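Acetamidase (Bacillus halodurans, PDB 2II1) probably hydrolyses carbon-nitrogen bonds of linear amides other than peptides, and binds calcium ions. Local coordinates at residues 130-135 against 178-183. Residues are numbered along the deposited sequence; the frame is centred on the assembly and turned at random.
Sequences PMIGVI and LALGDL. With CA (calcium ion), chain E; CA (calcium ion), chain F.
Segments 130-135 and 178-183 run antiparallel, the backbone kinking at Gly133 and at Asp182, with positive phi and psi. Val134 and Gly181 form a hydrogen-bonded pair: Gly181 N reaches Val134 O at 2.8 Å in the carbonyl plane, while the longer bond from Val134 N meets Gly181 O from above its plane. One residue on, Gly133 N donates to Asp182 O (2.8 Å). The face carrying Ile132, Ile135, Leu180 and Leu183 is apolar, its side chains lying side by side. Ile132 CG1 rests against Leu183 CD2 at 3.8 Å, while its CG2, anti to the backbone N, sits over Gly181 O. Ile135 CG1 wedges between Leu178 CD1 (4.0 Å) and Leu180 CB. Val203 of strand 201-210 packs on Ile132, Leu180 and Leu183. On the other face Val134 CG2 abuts Asp182 CB at 3.6 Å, the side chains crossing nearly at right angles. Asp182 CG is anti to its backbone N (chi1 -173°), so OD2, 3.5 Å from Gly133 CA, fills the place a side chain there would take. OD2 binds one calcium at 2.4 Å, with Asn155 and Asp157. OD1 binds the other at 2.1 Å, with His184 and Glu198. Carboxylate and a shared water thus bridge a dinuclear calcium site where strand 131-136 turns at Gly133 beside strand 176-184.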
loop_
_atom_site.group_PDB
_atom_site.type_symbol
_atom_site.label_atom_id
_atom_site.label_comp_id
_atom_site.label_asym_id
_atom_site.label_seq_id
_atom_site.Cartn_x
_atom_site.Cartn_y
_atom_site.Cartn_z
ATOM N N PRO A 130 15.175 10.948 -3.941
ATOM C CA PRO A 130 15.340 10.682 -5.360
ATOM C C PRO A 130 15.015 9.247 -5.690
ATOM O O PRO A 130 15.435 8.348 -4.973
ATOM C CB PRO A 130 16.820 10.989 -5.621
ATOM C CG PRO A 130 17.490 10.962 -4.287
ATOM C CD PRO A 130 16.454 11.314 -3.283
HETATM N N MSE A 131 14.265 9.055 -6.760
HETATM C CA MSE A 131 13.887 7.733 -7.229
HETATM C C MSE A 131 13.840 7.722 -8.758
HETATM O O MSE A 131 13.795 8.773 -9.392
HETATM C CB MSE A 131 12.532 7.352 -6.651
HETATM C CG MSE A 131 11.494 8.454 -6.816
HETATM SE SE MSE A 131 9.617 7.866 -6.882
HETATM C CE MSE A 131 9.578 6.644 -8.544
ATOM N N ILE A 132 13.856 6.526 -9.345
ATOM C CA ILE A 132 13.693 6.348 -10.776
ATOM C C ILE A 132 12.277 5.827 -11.131
ATOM O O ILE A 132 11.876 4.732 -10.698
ATOM C CB ILE A 132 14.699 5.286 -11.322
ATOM C CG1 ILE A 132 16.130 5.611 -10.961
ATOM C CG2 ILE A 132 14.614 5.188 -12.827
ATOM C CD1 ILE A 132 17.034 4.398 -11.088
ATOM N N GLY A 133 11.565 6.560 -11.979
ATOM C CA GLY A 133 10.195 6.197 -12.328
ATOM C C GLY A 133 10.066 5.203 -13.477
ATOM O O GLY A 133 9.167 4.356 -13.478
ATOM N N VAL A 134 10.919 5.351 -14.474
ATOM C CA VAL A 134 10.909 4.544 -15.687
ATOM C C VAL A 134 12.243 3.840 -15.759
ATOM O O VAL A 134 13.283 4.483 -15.900
ATOM C CB VAL A 134 10.704 5.392 -16.969
ATOM C CG1 VAL A 134 11.055 4.585 -18.212
ATOM C CG2 VAL A 134 9.285 5.903 -17.042
ATOM N N ILE A 135 12.203 2.522 -15.591
ATOM C CA ILE A 135 13.356 1.672 -15.804
ATOM C C ILE A 135 12.864 0.376 -16.459
ATOM O O ILE A 135 11.942 -0.240 -15.964
ATOM C CB ILE A 135 14.097 1.392 -14.471
ATOM C CG1 ILE A 135 15.460 0.724 -14.749
ATOM C CG2 ILE A 135 13.233 0.574 -13.529
ATOM C CD1 ILE A 135 16.365 0.662 -13.560
ATOM N N LEU A 178 18.645 -1.840 -21.863
ATOM C CA LEU A 178 18.196 -1.130 -20.660
ATOM C C LEU A 178 18.107 0.377 -20.946
ATOM O O LEU A 178 18.964 0.930 -21.589
ATOM C CB LEU A 178 19.182 -1.357 -19.490
ATOM C CG LEU A 178 18.885 -0.753 -18.119
ATOM C CD1 LEU A 178 17.537 -1.200 -17.539
ATOM C CD2 LEU A 178 20.003 -1.067 -17.114
ATOM N N ALA A 179 17.045 1.004 -20.462
ATOM C CA ALA A 179 16.792 2.429 -20.660
ATOM C C ALA A 179 16.153 2.921 -19.357
ATOM O O ALA A 179 15.466 2.157 -18.686
ATOM C CB ALA A 179 15.825 2.645 -21.864
ATOM N N LEU A 180 16.412 4.159 -18.967
ATOM C CA LEU A 180 15.808 4.666 -17.746
ATOM C C LEU A 180 15.621 6.156 -17.800
ATOM O O LEU A 180 16.225 6.841 -18.616
ATOM C CB LEU A 180 16.578 4.243 -16.492
ATOM C CG LEU A 180 17.905 4.915 -16.150
ATOM C CD1 LEU A 180 17.713 6.369 -15.675
ATOM C CD2 LEU A 180 18.607 4.074 -15.121
ATOM N N GLY A 181 14.752 6.639 -16.932
ATOM C CA GLY A 181 14.309 8.009 -17.009
ATOM C C GLY A 181 13.365 8.349 -15.886
ATOM O O GLY A 181 13.227 7.602 -14.913
ATOM N N ASP A 182 12.722 9.495 -16.034
ATOM C CA ASP A 182 11.616 9.874 -15.177
ATOM C C ASP A 182 11.974 9.850 -13.712
ATOM O O ASP A 182 11.313 9.158 -12.916
ATOM C CB ASP A 182 10.425 8.956 -15.438
ATOM C CG ASP A 182 9.184 9.396 -14.721
ATOM O OD1 ASP A 182 8.943 10.615 -14.679
ATOM O OD2 ASP A 182 8.426 8.544 -14.192
ATOM N N LEU A 183 12.982 10.641 -13.358
ATOM C CA LEU A 183 13.431 10.785 -11.984
ATOM C C LEU A 183 12.471 11.703 -11.228
ATOM O O LEU A 183 11.865 12.586 -11.838
ATOM C CB LEU A 183 14.844 11.365 -11.947
ATOM C CG LEU A 183 15.962 10.647 -12.703
ATOM C CD1 LEU A 183 17.322 11.284 -12.354
ATOM C CD2 LEU A 183 15.978 9.147 -12.404
HETATM CA CA CA E . 6.072 7.958 -14.336
HETATM CA CA CA F . 7.399 11.265 -13.438
HETATM O O HOH W 1 3.844 8.232 -15.006
HETATM O O HOH W 2 5.765 10.169 -13.313
#